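Putative agmatinase (Clostridium difficile, PDB 3LHL) probably hydrolyses agmatine to putrescine and urea, using two manganese ions per subunit. Local coordinates at residues A[9-14]-A[87-92]; A[76-81]-A[105-110]; A[195-200]-A[237-242]. All blocks are in the same frame, centred on the assembly; numbering follows the deposited sequence.

How the contacts relate
Contacts 1 and 3 are strand pairs of one parallel sheet, and strands 90-95 and 240-247, one from each, are neighbours in it; Pro91 CD lies 3.3 Å from Val242 O at that seam. Contact 2 is the helix pair over one face of the sheet: Thr81 CG2 sits 3.9 Å from Pro91 CG of contact 1, and Val108 CG1 3.6 Å from Val242 CG2 of contact 3. The centres of contacts 1 and 2 are about 11 Å apart. Contact 3 lies on the strand leading to the metal ligand Asp202, its Leu199 side chain about 12 Å from a bound manganese ion, whereas the Val12 side chain is about 4 Å from a methylpentanediol, probably from the crystallisation liquor.

Contact 1. Residues A[9-14]-A[87-92]; sequences NLIVFG and DSKVPF
Lys89 lies across Ile11 and Asn9 at the start of a parallel strand pair, and its side chain meets those two residues with its carbons and water with its tip. CB rests 3.5 Å from Asn9 O. The chain then runs over Ile11, where CD comes 3.9 Å from Ile11 CG1 and almost as near its CD1, so the methylenes serve as an apolar surface. A bend at the last torsion (chi4 -56°) places NZ beside a water that it donates to at 2.8 Å, and the same water donates to Asn9 OD1. NZ also bonds Ser8 O, and the side chain makes a cation-pi contact with Tyr5.

Beyond Lys89 the backbones join in strict alternation: Val90 N to Asn9 O, Ile11 N to Val90 O (2.9 Å), Phe92 N to Ile11 O and Phe13 N to Phe92 O. Pro91 N points away from strand 10-15, so its missing N-H breaks none of these four bonds. Leu10 and Val90 share one face with Val12 and Phe92; Leu10 CD1 touches Val90 CG1 at 3.6 Å and Phe92 CB at 3.8 Å, and helix 258-278 covers Leu10 and Phe92. On the face of Ile11 and Pro91, the edge of the Phe13 ring meets Pro91, CE2 to CB 4.2 Å, and helix 70-86 packs above.

Lysine suits this place because its carbon chain covers Ile11 while its ammonium group finds the Ser8 carbonyl, the Tyr5 ring and a water, a setting that would probably stabilise the charged form.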
ATOM      1  N   ASN A   9      -5.590 -16.559   7.232  1.00 26.48           N
ATOM      2  CA  ASN A   9      -5.276 -16.475   5.811  1.00 25.90           C
ATOM      3  C   ASN A   9      -4.613 -15.133   5.497  1.00 24.31           C
ATOM      4  O   ASN A   9      -3.955 -14.980   4.469  1.00 23.32           O
ATOM      5  CB  ASN A   9      -6.544 -16.630   4.966  1.00 28.41           C
ATOM      6  CG  ASN A   9      -7.199 -17.989   5.137  1.00 31.11           C
ATOM      7  OD1 ASN A   9      -6.554 -19.027   4.984  1.00 31.36           O
ATOM      8  ND2 ASN A   9      -8.491 -17.988   5.454  1.00 32.56           N
ATOM      9  N   LEU A  10      -4.792 -14.164   6.390  1.00 22.31           N
ATOM     10  CA  LEU A  10      -4.211 -12.836   6.217  1.00 20.19           C
ATOM     11  C   LEU A  10      -3.203 -12.580   7.337  1.00 19.87           C
ATOM     12  O   LEU A  10      -3.546 -12.639   8.524  1.00 19.14           O
ATOM     13  CB  LEU A  10      -5.313 -11.775   6.250  1.00 20.90           C
ATOM     14  CG  LEU A  10      -4.937 -10.311   5.985  1.00 21.77           C
ATOM     15  CD1 LEU A  10      -4.321 -10.164   4.595  1.00 17.68           C
ATOM     16  CD2 LEU A  10      -6.189  -9.440   6.113  1.00 20.72           C
ATOM     17  N   ILE A  11      -1.961 -12.305   6.951  1.00 18.47           N
ATOM     18  CA  ILE A  11      -0.885 -12.053   7.903  1.00 17.69           C
ATOM     19  C   ILE A  11      -0.450 -10.593   7.809  1.00 18.92           C
ATOM     20  O   ILE A  11       0.142 -10.166   6.811  1.00 18.99           O
ATOM     21  CB  ILE A  11       0.331 -12.961   7.615  1.00 18.81           C
ATOM     22  CG1 ILE A  11      -0.128 -14.422   7.502  1.00 18.50           C
ATOM     23  CG2 ILE A  11       1.380 -12.802   8.715  1.00 18.01           C
ATOM     24  CD1 ILE A  11      -0.815 -14.967   8.745  1.00 17.78           C
ATOM     25  N   VAL A  12      -0.753  -9.841   8.861  1.00 16.88           N
ATOM     26  CA  VAL A  12      -0.435  -8.422   8.948  1.00 16.55           C
ATOM     27  C   VAL A  12       0.861  -8.218   9.718  1.00 17.70           C
ATOM     28  O   VAL A  12       1.025  -8.747  10.817  1.00 20.31           O
ATOM     29  CB  VAL A  12      -1.544  -7.653   9.700  1.00 15.64           C
ATOM     30  CG1 VAL A  12      -1.230  -6.173   9.716  1.00 13.05           C
ATOM     31  CG2 VAL A  12      -2.896  -7.927   9.061  1.00 10.99           C
ATOM     32  N   PHE A  13       1.781  -7.451   9.146  1.00 17.07           N
ATOM     33  CA  PHE A  13       3.042  -7.188   9.824  1.00 17.02           C
ATOM     34  C   PHE A  13       3.518  -5.784   9.500  1.00 17.00           C
ATOM     35  O   PHE A  13       3.186  -5.222   8.451  1.00 18.34           O
ATOM     36  CB  PHE A  13       4.100  -8.248   9.449  1.00 15.69           C
ATOM     37  CG  PHE A  13       4.540  -8.209   8.012  1.00 16.14           C
ATOM     38  CD1 PHE A  13       5.712  -7.550   7.648  1.00 16.00           C
ATOM     39  CD2 PHE A  13       3.791  -8.842   7.023  1.00 16.69           C
ATOM     40  CE1 PHE A  13       6.138  -7.521   6.318  1.00 14.28           C
ATOM     41  CE2 PHE A  13       4.203  -8.820   5.690  1.00 16.46           C
ATOM     42  CZ  PHE A  13       5.381  -8.158   5.337  1.00 17.87           C
ATOM     43  N   GLY A  14       4.275  -5.206  10.424  1.00 15.72           N
ATOM     44  CA  GLY A  14       4.772  -3.862  10.226  1.00 15.51           C
ATOM     45  C   GLY A  14       6.224  -3.842   9.814  1.00 16.27           C
ATOM     46  O   GLY A  14       6.982  -4.763  10.123  1.00 14.37           O
ATOM     47  N   ASP A  87       3.418 -20.139   2.316  1.00 20.42           N
ATOM     48  CA  ASP A  87       2.446 -20.849   3.132  1.00 20.83           C
ATOM     49  C   ASP A  87       1.011 -20.630   2.659  1.00 20.45           C
ATOM     50  O   ASP A  87       0.066 -20.900   3.394  1.00 19.08           O
ATOM     51  CB  ASP A  87       2.588 -20.424   4.594  1.00 21.02           C
ATOM     52  CG  ASP A  87       3.956 -20.753   5.164  1.00 24.06           C
ATOM     53  OD1 ASP A  87       4.633 -21.644   4.604  1.00 25.12           O
ATOM     54  OD2 ASP A  87       4.350 -20.132   6.178  1.00 22.41           O
ATOM     55  N   SER A  88       0.858 -20.140   1.431  1.00 20.50           N
ATOM     56  CA  SER A  88      -0.462 -19.888   0.858  1.00 22.81           C
ATOM     57  C   SER A  88      -1.300 -18.925   1.693  1.00 22.76           C
ATOM     58  O   SER A  88      -2.462 -19.193   1.993  1.00 22.90           O
ATOM     59  CB  SER A  88      -1.235 -21.200   0.685  1.00 24.05           C
ATOM     60  OG  SER A  88      -0.610 -22.041  -0.265  1.00 31.31           O
ATOM     61  N   LYS A  89      -0.707 -17.804   2.072  1.00 22.33           N
ATOM     62  CA  LYS A  89      -1.418 -16.812   2.857  1.00 21.01           C
ATOM     63  C   LYS A  89      -1.166 -15.450   2.233  1.00 21.15           C
ATOM     64  O   LYS A  89      -0.237 -15.281   1.442  1.00 18.88           O
ATOM     65  CB  LYS A  89      -0.930 -16.830   4.308  1.00 22.43           C
ATOM     66  CG  LYS A  89      -1.147 -18.155   5.012  1.00 20.67           C
ATOM     67  CD  LYS A  89      -0.507 -18.156   6.389  1.00 23.74           C
ATOM     68  CE  LYS A  89      -0.709 -19.495   7.076  1.00 23.07           C
ATOM     69  NZ  LYS A  89      -2.154 -19.851   7.162  1.00 24.01           N
ATOM     70  N   VAL A  90      -1.996 -14.481   2.596  1.00 19.27           N
ATOM     71  CA  VAL A  90      -1.875 -13.141   2.063  1.00 18.71           C
ATOM     72  C   VAL A  90      -1.063 -12.239   2.977  1.00 18.43           C
ATOM     73  O   VAL A  90      -1.376 -12.090   4.158  1.00 18.66           O
ATOM     74  CB  VAL A  90      -3.271 -12.506   1.850  1.00 18.23           C
ATOM     75  CG1 VAL A  90      -3.131 -11.074   1.339  1.00 17.66           C
ATOM     76  CG2 VAL A  90      -4.069 -13.343   0.871  1.00 16.76           C
ATOM     77  N   PRO A  91       0.018 -11.652   2.448  1.00 17.17           N
ATOM     78  CA  PRO A  91       0.839 -10.761   3.264  1.00 16.89           C
ATOM     79  C   PRO A  91       0.238  -9.359   3.222  1.00 17.46           C
ATOM     80  O   PRO A  91      -0.076  -8.845   2.149  1.00 17.22           O
ATOM     81  CB  PRO A  91       2.206 -10.825   2.583  1.00 17.46           C
ATOM     82  CG  PRO A  91       1.842 -10.985   1.134  1.00 16.33           C
ATOM     83  CD  PRO A  91       0.701 -11.993   1.185  1.00 17.91           C
ATOM     84  N   PHE A  92       0.048  -8.762   4.393  1.00 15.65           N
ATOM     85  CA  PHE A  92      -0.484  -7.415   4.488  1.00 15.26           C
ATOM     86  C   PHE A  92       0.549  -6.620   5.280  1.00 15.93           C
ATOM     87  O   PHE A  92       0.638  -6.728   6.500  1.00 13.89           O
ATOM     88  CB  PHE A  92      -1.834  -7.421   5.203  1.00 18.17           C
ATOM     89  CG  PHE A  92      -2.591  -6.128   5.086  1.00 21.23           C
ATOM     90  CD1 PHE A  92      -3.939  -6.073   5.415  1.00 23.57           C
ATOM     91  CD2 PHE A  92      -1.960  -4.964   4.661  1.00 24.58           C
ATOM     92  CE1 PHE A  92      -4.652  -4.878   5.325  1.00 24.65           C
ATOM     93  CE2 PHE A  92      -2.667  -3.759   4.566  1.00 26.15           C
ATOM     94  CZ  PHE A  92      -4.014  -3.720   4.900  1.00 25.42           C
TER
HETATM   95  O   HOH W   1      -4.151 -20.076   5.154  1.00 41.42           O

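Contact 2. Residues A[76-81]-A[105-110]; sequences EIYQET and FKAVHE
Thr81 and Ala107 pack directly, CB and CG2 of the threonine each 3.5 Å from Ala107 CB, a close fit for two carbons. Alanine suits the place, since its one methyl is all that has to fit between the helices here. Next to it the CE1 corner of the Tyr78 ring reaches the Lys106-Ala107 backbone, with Lys106 C near the ring plane; CE1 is 3.4 Å from Ala107 N and 3.8 Å from Lys106 CB. The Glu110 carboxylate is less surely placed, because its CG is modelled too near Lys106 O; as modelled, the phenol at the end of Tyr78 donates to Glu110 OE2 at 2.8 Å.

One step further out, torsions and intrahelical bonds position these groups. Thr81 OG1 stands beside its own backbone N (chi1 -50°) and donates to Ile77 O at 2.9 Å from above the carbonyl plane, sharing that oxygen with Thr81 N. The bond consumes the hydroxyl inside its own helix and turns CG2 to the neighbour. Pro103 and Ala104, a turn earlier on helix 101-111, extend the interface.

The axes approach to 8.4 Å at a crossing angle of -40°. Helices 70-86 and 101-111 precede and follow strand 90-95, and such adjacent helices of successive beta-alpha-beta crossovers help form one helical layer of the alpha/beta/alpha sandwich of the arginase fold.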
ATOM      1  N   GLU A  76      15.411  -8.636   3.956  1.00 20.19           N
ATOM      2  CA  GLU A  76      14.683  -9.106   5.126  1.00 20.36           C
ATOM      3  C   GLU A  76      13.174  -9.029   4.895  1.00 21.41           C
ATOM      4  O   GLU A  76      12.436  -9.936   5.284  1.00 21.29           O
ATOM      5  CB  GLU A  76      15.090  -8.281   6.354  1.00 21.82           C
ATOM      6  CG  GLU A  76      16.585  -8.364   6.634  1.00 25.47           C
ATOM      7  CD  GLU A  76      17.077  -7.352   7.651  1.00 28.26           C
ATOM      8  OE1 GLU A  76      16.630  -6.184   7.604  1.00 30.58           O
ATOM      9  OE2 GLU A  76      17.929  -7.721   8.485  1.00 29.07           O
ATOM     10  N   ILE A  77      12.715  -7.954   4.257  1.00 18.69           N
ATOM     11  CA  ILE A  77      11.290  -7.810   3.979  1.00 17.61           C
ATOM     12  C   ILE A  77      10.902  -8.923   3.016  1.00 17.40           C
ATOM     13  O   ILE A  77       9.876  -9.579   3.182  1.00 16.43           O
ATOM     14  CB  ILE A  77      10.966  -6.454   3.319  1.00 16.73           C
ATOM     15  CG1 ILE A  77      11.236  -5.312   4.304  1.00 14.93           C
ATOM     16  CG2 ILE A  77       9.513  -6.436   2.865  1.00 16.06           C
ATOM     17  CD1 ILE A  77      11.195  -3.927   3.666  1.00 13.98           C
ATOM     18  N   TYR A  78      11.746  -9.133   2.012  1.00 18.02           N
ATOM     19  CA  TYR A  78      11.514 -10.172   1.018  1.00 18.81           C
ATOM     20  C   TYR A  78      11.321 -11.518   1.702  1.00 17.72           C
ATOM     21  O   TYR A  78      10.378 -12.248   1.405  1.00 16.62           O
ATOM     22  CB  TYR A  78      12.702 -10.275   0.062  1.00 21.20           C
ATOM     23  CG  TYR A  78      12.494 -11.305  -1.018  1.00 24.54           C
ATOM     24  CD1 TYR A  78      11.707 -11.022  -2.132  1.00 25.87           C
ATOM     25  CD2 TYR A  78      13.059 -12.578  -0.915  1.00 25.51           C
ATOM     26  CE1 TYR A  78      11.489 -11.979  -3.119  1.00 27.69           C
ATOM     27  CE2 TYR A  78      12.842 -13.542  -1.894  1.00 27.56           C
ATOM     28  CZ  TYR A  78      12.057 -13.234  -2.990  1.00 28.72           C
ATOM     29  OH  TYR A  78      11.830 -14.181  -3.962  1.00 33.34           O
ATOM     30  N   GLN A  79      12.230 -11.842   2.614  1.00 18.38           N
ATOM     31  CA  GLN A  79      12.170 -13.104   3.338  1.00 20.02           C
ATOM     32  C   GLN A  79      10.849 -13.315   4.066  1.00 19.73           C
ATOM     33  O   GLN A  79      10.216 -14.357   3.909  1.00 17.44           O
ATOM     34  CB  GLN A  79      13.314 -13.193   4.347  1.00 21.48           C
ATOM     35  CG  GLN A  79      14.676 -13.396   3.723  1.00 25.39           C
ATOM     36  CD  GLN A  79      14.725 -14.632   2.850  1.00 27.31           C
ATOM     37  OE1 GLN A  79      14.683 -14.544   1.623  1.00 26.29           O
ATOM     38  NE2 GLN A  79      14.799 -15.799   3.483  1.00 29.57           N
ATOM     39  N   GLU A  80      10.438 -12.329   4.861  1.00 20.12           N
ATOM     40  CA  GLU A  80       9.195 -12.431   5.621  1.00 21.33           C
ATOM     41  C   GLU A  80       8.006 -12.637   4.690  1.00 19.43           C
ATOM     42  O   GLU A  80       7.176 -13.514   4.918  1.00 19.76           O
ATOM     43  CB  GLU A  80       8.981 -11.172   6.470  1.00 23.85           C
ATOM     44  CG  GLU A  80       7.748 -11.217   7.374  1.00 29.33           C
ATOM     45  CD  GLU A  80       7.759 -12.402   8.336  1.00 35.41           C
ATOM     46  OE1 GLU A  80       8.742 -12.547   9.094  1.00 36.22           O
ATOM     47  OE2 GLU A  80       6.784 -13.191   8.337  1.00 38.14           O
ATOM     48  N   THR A  81       7.937 -11.832   3.635  1.00 19.10           N
ATOM     49  CA  THR A  81       6.842 -11.920   2.673  1.00 17.25           C
ATOM     50  C   THR A  81       6.822 -13.292   2.010  1.00 16.21           C
ATOM     51  O   THR A  81       5.774 -13.926   1.932  1.00 15.06           O
ATOM     52  CB  THR A  81       6.972 -10.837   1.570  1.00 15.68           C
ATOM     53  OG1 THR A  81       7.176  -9.558   2.173  1.00 14.67           O
ATOM     54  CG2 THR A  81       5.709 -10.775   0.722  1.00 13.61           C
ATOM     55  N   PHE A 105       6.492  -7.068  -3.117  1.00 19.52           N
ATOM     56  CA  PHE A 105       5.901  -7.372  -4.404  1.00 18.43           C
ATOM     57  C   PHE A 105       6.662  -8.515  -5.052  1.00 18.98           C
ATOM     58  O   PHE A 105       6.058  -9.442  -5.591  1.00 18.62           O
ATOM     59  CB  PHE A 105       5.948  -6.162  -5.336  1.00 18.55           C
ATOM     60  CG  PHE A 105       5.522  -6.485  -6.735  1.00 19.44           C
ATOM     61  CD1 PHE A 105       4.184  -6.760  -7.018  1.00 18.55           C
ATOM     62  CD2 PHE A 105       6.467  -6.613  -7.750  1.00 15.51           C
ATOM     63  CE1 PHE A 105       3.798  -7.167  -8.294  1.00 20.66           C
ATOM     64  CE2 PHE A 105       6.096  -7.016  -9.025  1.00 17.04           C
ATOM     65  CZ  PHE A 105       4.759  -7.297  -9.301  1.00 18.96           C
ATOM     66  N   LYS A 106       7.988  -8.450  -4.999  1.00 18.32           N
ATOM     67  CA  LYS A 106       8.795  -9.501  -5.601  1.00 20.35           C
ATOM     68  C   LYS A 106       8.444 -10.873  -5.041  1.00 20.09           C
ATOM     69  O   LYS A 106       8.260 -11.826  -5.795  1.00 20.84           O
ATOM     70  CB  LYS A 106      10.288  -9.218  -5.405  1.00 20.09           C
ATOM     71  CG  LYS A 106      10.826  -8.146  -6.349  1.00 23.75           C
ATOM     72  CD  LYS A 106      12.302  -7.871  -6.120  1.00 25.21           C
ATOM     73  CE  LYS A 106      12.809  -6.802  -7.073  1.00 25.61           C
ATOM     74  NZ  LYS A 106      14.260  -6.524  -6.890  1.00 25.63           N
ATOM     75  N   ALA A 107       8.342 -10.965  -3.719  1.00 19.16           N
ATOM     76  CA  ALA A 107       8.014 -12.228  -3.074  1.00 20.00           C
ATOM     77  C   ALA A 107       6.665 -12.746  -3.580  1.00 19.29           C
ATOM     78  O   ALA A 107       6.480 -13.948  -3.752  1.00 18.22           O
ATOM     79  CB  ALA A 107       7.982 -12.053  -1.552  1.00 18.97           C
ATOM     80  N   VAL A 108       5.728 -11.834  -3.820  1.00 18.28           N
ATOM     81  CA  VAL A 108       4.411 -12.218  -4.308  1.00 17.88           C
ATOM     82  C   VAL A 108       4.493 -12.597  -5.787  1.00 19.56           C
ATOM     83  O   VAL A 108       3.929 -13.609  -6.213  1.00 19.93           O
ATOM     84  CB  VAL A 108       3.387 -11.067  -4.142  1.00 19.05           C
ATOM     85  CG1 VAL A 108       2.032 -11.494  -4.687  1.00 14.98           C
ATOM     86  CG2 VAL A 108       3.265 -10.678  -2.669  1.00 16.71           C
ATOM     87  N   HIS A 109       5.210 -11.787  -6.561  1.00 18.71           N
ATOM     88  CA  HIS A 109       5.363 -12.027  -7.990  1.00 19.30           C
ATOM     89  C   HIS A 109       6.051 -13.362  -8.276  1.00 19.57           C
ATOM     90  O   HIS A 109       5.805 -13.981  -9.308  1.00 20.06           O
ATOM     91  CB  HIS A 109       6.141 -10.874  -8.636  1.00 16.92           C
ATOM     92  CG  HIS A 109       6.349 -11.037 -10.111  1.00 16.91           C
ATOM     93  ND1 HIS A 109       7.557 -11.415 -10.656  1.00 15.51           N
ATOM     94  CD2 HIS A 109       5.489 -10.917 -11.150  1.00 14.87           C
ATOM     95  CE1 HIS A 109       7.431 -11.526 -11.966  1.00 14.56           C
ATOM     96  NE2 HIS A 109       6.186 -11.230 -12.292  1.00 14.00           N
ATOM     97  N   GLU A 110       6.904 -13.803  -7.360  1.00 22.43           N
ATOM     98  CA  GLU A 110       7.613 -15.076  -7.513  1.00 25.20           C
ATOM     99  C   GLU A 110       6.629 -16.218  -7.744  1.00 22.60           C
ATOM    100  O   GLU A 110       6.892 -17.122  -8.530  1.00 21.92           O
ATOM    101  CB  GLU A 110       8.449 -15.386  -6.259  1.00 30.47           C
ATOM    102  CG  GLU A 110       9.551 -14.383  -5.969  1.00 39.03           C
ATOM    103  CD  GLU A 110      10.590 -14.321  -7.075  1.00 44.84           C
ATOM    104  OE1 GLU A 110      10.199 -14.162  -8.252  1.00 47.91           O
ATOM    105  OE2 GLU A 110      11.798 -14.428  -6.770  1.00 47.74           O
TER

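Contact 3. Residues A[195-200]-A[237-242]; sequences KNIYLT and SNINIV
Ile197 and Asn240 are bonded through their main chains within a parallel pair whose short axes come to 4.5 Å but diverge by 57°, a strong local twist. Asn240 N donates to Lys195 O at 2.9 Å, Ile197 N to Asn240 O at 2.7 Å, and Val242 N to Ile197 O at 3.0 Å. CA-H groups of Asn196 and Ile241 add weaker contacts to the same carbonyls of Asn240 and Ile197.

Side chains sort by face. Asn196 and Asn240 lie side by side, pointing the same way, with amide planes 66° apart; the Asn196 amide may be turned over in the model, so its atoms cannot be told apart securely. Polar residues suit this end, where Asn240 is exposed. On the other face Ile197 crosses Ile239 at about a right angle, CD1 to CB 4.1 Å, and Leu199 CD2 meets Ile241 CD1 at 4.0 Å. Val242 holds CG2 in the crowded position between its own N and carbonyl carbon, 3.5 Å from Ile197 O.

Further along, Thr200 OG1 hydrogen-bonds His98 NE2 and Asp245 OD1, a second-shell link to a manganese ligand, and the strand ends at the metal ligand Asp202, with Asp204 just after it. Three main-chain bonds thus join the pair, while Asn196 and Tyr198 turn theirs to strand 115-120; Ile197, Ile239, Leu199 and Ile241 make one face apolar, and amides meet the surface at its beginning.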
ATOM      1  N   LYS A 195      -8.690 -11.580 -11.889  1.00 21.11           N
ATOM      2  CA  LYS A 195      -7.240 -11.487 -11.934  1.00 21.48           C
ATOM      3  C   LYS A 195      -6.598 -11.375 -10.555  1.00 22.01           C
ATOM      4  O   LYS A 195      -7.262 -11.048  -9.571  1.00 20.02           O
ATOM      5  CB  LYS A 195      -6.816 -10.305 -12.807  1.00 24.30           C
ATOM      6  CG  LYS A 195      -7.167 -10.487 -14.281  1.00 29.36           C
ATOM      7  CD  LYS A 195      -6.563 -11.777 -14.825  1.00 32.68           C
ATOM      8  CE  LYS A 195      -7.011 -12.061 -16.251  1.00 35.77           C
ATOM      9  NZ  LYS A 195      -6.597 -10.988 -17.193  1.00 40.15           N
ATOM     10  N   ASN A 196      -5.300 -11.664 -10.499  1.00 20.53           N
ATOM     11  CA  ASN A 196      -4.541 -11.601  -9.257  1.00 21.35           C
ATOM     12  C   ASN A 196      -3.944 -10.207  -9.125  1.00 21.70           C
ATOM     13  O   ASN A 196      -3.289  -9.701 -10.039  1.00 20.63           O
ATOM     14  CB  ASN A 196      -3.442 -12.661  -9.264  1.00 21.52           C
ATOM     15  CG  ASN A 196      -4.000 -14.066  -9.319  1.00 22.82           C
ATOM     16  OD1 ASN A 196      -3.525 -14.909 -10.082  1.00 24.01           O
ATOM     17  ND2 ASN A 196      -5.014 -14.330  -8.502  1.00 22.21           N
ATOM     18  N   ILE A 197      -4.164  -9.598  -7.968  1.00 19.70           N
ATOM     19  CA  ILE A 197      -3.712  -8.241  -7.734  1.00 20.29           C
ATOM     20  C   ILE A 197      -2.821  -8.016  -6.514  1.00 19.41           C
ATOM     21  O   ILE A 197      -2.976  -8.664  -5.475  1.00 18.40           O
ATOM     22  CB  ILE A 197      -4.959  -7.293  -7.607  1.00 20.51           C
ATOM     23  CG1 ILE A 197      -5.511  -6.948  -8.993  1.00 22.47           C
ATOM     24  CG2 ILE A 197      -4.606  -6.023  -6.842  1.00 22.45           C
ATOM     25  CD1 ILE A 197      -6.168  -8.106  -9.726  1.00 22.96           C
ATOM     26  N   TYR A 198      -1.868  -7.103  -6.666  1.00 18.84           N
ATOM     27  CA  TYR A 198      -1.032  -6.703  -5.544  1.00 18.56           C
ATOM     28  C   TYR A 198      -1.491  -5.266  -5.334  1.00 18.10           C
ATOM     29  O   TYR A 198      -1.335  -4.423  -6.219  1.00 19.11           O
ATOM     30  CB  TYR A 198       0.457  -6.695  -5.864  1.00 16.10           C
ATOM     31  CG  TYR A 198       1.262  -6.341  -4.629  1.00 16.81           C
ATOM     32  CD1 TYR A 198       1.760  -7.333  -3.787  1.00 15.33           C
ATOM     33  CD2 TYR A 198       1.432  -5.008  -4.244  1.00 16.42           C
ATOM     34  CE1 TYR A 198       2.401  -7.010  -2.588  1.00 17.99           C
ATOM     35  CE2 TYR A 198       2.068  -4.675  -3.049  1.00 17.52           C
ATOM     36  CZ  TYR A 198       2.550  -5.679  -2.225  1.00 18.13           C
ATOM     37  OH  TYR A 198       3.158  -5.352  -1.029  1.00 16.92           O
ATOM     38  N   LEU A 199      -2.077  -4.992  -4.178  1.00 17.48           N
ATOM     39  CA  LEU A 199      -2.578  -3.656  -3.880  1.00 14.66           C
ATOM     40  C   LEU A 199      -1.631  -2.865  -2.995  1.00 14.27           C
ATOM     41  O   LEU A 199      -1.389  -3.233  -1.848  1.00 17.23           O
ATOM     42  CB  LEU A 199      -3.943  -3.765  -3.202  1.00 13.11           C
ATOM     43  CG  LEU A 199      -4.584  -2.490  -2.653  1.00 14.11           C
ATOM     44  CD1 LEU A 199      -4.899  -1.524  -3.783  1.00 10.42           C
ATOM     45  CD2 LEU A 199      -5.854  -2.868  -1.894  1.00 14.95           C
ATOM     46  N   THR A 200      -1.088  -1.780  -3.534  1.00 13.81           N
ATOM     47  CA  THR A 200      -0.183  -0.928  -2.776  1.00 13.91           C
ATOM     48  C   THR A 200      -0.805   0.457  -2.634  1.00 14.39           C
ATOM     49  O   THR A 200      -1.042   1.160  -3.619  1.00 14.17           O
ATOM     50  CB  THR A 200       1.210  -0.806  -3.457  1.00 14.51           C
ATOM     51  OG1 THR A 200       2.032   0.091  -2.693  1.00 13.41           O
ATOM     52  CG2 THR A 200       1.080  -0.291  -4.890  1.00  9.91           C
ATOM     53  N   SER A 237     -16.403  -6.594  -6.129  1.00 27.25           N
ATOM     54  CA  SER A 237     -15.751  -7.045  -7.353  1.00 26.72           C
ATOM     55  C   SER A 237     -15.299  -8.495  -7.276  1.00 26.06           C
ATOM     56  O   SER A 237     -15.533  -9.183  -6.285  1.00 26.72           O
ATOM     57  CB  SER A 237     -14.530  -6.181  -7.653  1.00 27.59           C
ATOM     58  OG  SER A 237     -13.425  -6.584  -6.859  1.00 24.39           O
ATOM     59  N   ASN A 238     -14.644  -8.950  -8.336  1.00 25.67           N
ATOM     60  CA  ASN A 238     -14.137 -10.308  -8.377  1.00 27.23           C
ATOM     61  C   ASN A 238     -12.630 -10.318  -8.599  1.00 27.27           C
ATOM     62  O   ASN A 238     -12.118 -11.108  -9.396  1.00 29.40           O
ATOM     63  CB  ASN A 238     -14.827 -11.116  -9.478  1.00 27.46           C
ATOM     64  CG  ASN A 238     -14.437 -12.586  -9.449  1.00 29.27           C
ATOM     65  OD1 ASN A 238     -14.438 -13.216  -8.393  1.00 29.96           O
ATOM     66  ND2 ASN A 238     -14.107 -13.139 -10.610  1.00 30.34           N
ATOM     67  N   ILE A 239     -11.915  -9.427  -7.915  1.00 25.48           N
ATOM     68  CA  ILE A 239     -10.464  -9.402  -8.051  1.00 25.41           C
ATOM     69  C   ILE A 239      -9.880 -10.181  -6.881  1.00 24.61           C
ATOM     70  O   ILE A 239     -10.469 -10.229  -5.800  1.00 24.89           O
ATOM     71  CB  ILE A 239      -9.877  -7.966  -8.049  1.00 24.93           C
ATOM     72  CG1 ILE A 239     -10.144  -7.277  -6.713  1.00 25.07           C
ATOM     73  CG2 ILE A 239     -10.458  -7.165  -9.194  1.00 25.54           C
ATOM     74  CD1 ILE A 239      -9.399  -5.965  -6.561  1.00 24.50           C
ATOM     75  N   ASN A 240      -8.726 -10.794  -7.100  1.00 23.94           N
ATOM     76  CA  ASN A 240      -8.083 -11.580  -6.061  1.00 24.89           C
ATOM     77  C   ASN A 240      -6.824 -10.890  -5.540  1.00 23.56           C
ATOM     78  O   ASN A 240      -5.794 -10.850  -6.212  1.00 22.54           O
ATOM     79  CB  ASN A 240      -7.758 -12.978  -6.607  1.00 25.85           C
ATOM     80  CG  ASN A 240      -7.177 -13.901  -5.551  1.00 29.26           C
ATOM     81  OD1 ASN A 240      -7.563 -13.844  -4.383  1.00 33.33           O
ATOM     82  ND2 ASN A 240      -6.260 -14.771  -5.960  1.00 26.35           N
ATOM     83  N   ILE A 241      -6.920 -10.327  -4.341  1.00 22.59           N
ATOM     84  CA  ILE A 241      -5.778  -9.653  -3.743  1.00 21.40           C
ATOM     85  C   ILE A 241      -4.902 -10.698  -3.065  1.00 21.16           C
ATOM     86  O   ILE A 241      -5.305 -11.315  -2.085  1.00 20.74           O
ATOM     87  CB  ILE A 241      -6.233  -8.585  -2.719  1.00 19.09           C
ATOM     88  CG1 ILE A 241      -7.064  -7.517  -3.439  1.00 17.67           C
ATOM     89  CG2 ILE A 241      -5.018  -7.937  -2.062  1.00 17.78           C
ATOM     90  CD1 ILE A 241      -7.634  -6.441  -2.535  1.00 14.40           C
ATOM     91  N   VAL A 242      -3.706 -10.903  -3.607  1.00 21.63           N
ATOM     92  CA  VAL A 242      -2.782 -11.892  -3.064  1.00 19.80           C
ATOM     93  C   VAL A 242      -1.655 -11.253  -2.264  1.00 19.33           C
ATOM     94  O   VAL A 242      -0.775 -11.944  -1.745  1.00 18.13           O
ATOM     95  CB  VAL A 242      -2.179 -12.750  -4.196  1.00 20.05           C
ATOM     96  CG1 VAL A 242      -3.269 -13.602  -4.825  1.00 19.63           C
ATOM     97  CG2 VAL A 242      -1.535 -11.849  -5.250  1.00 18.59           C
TER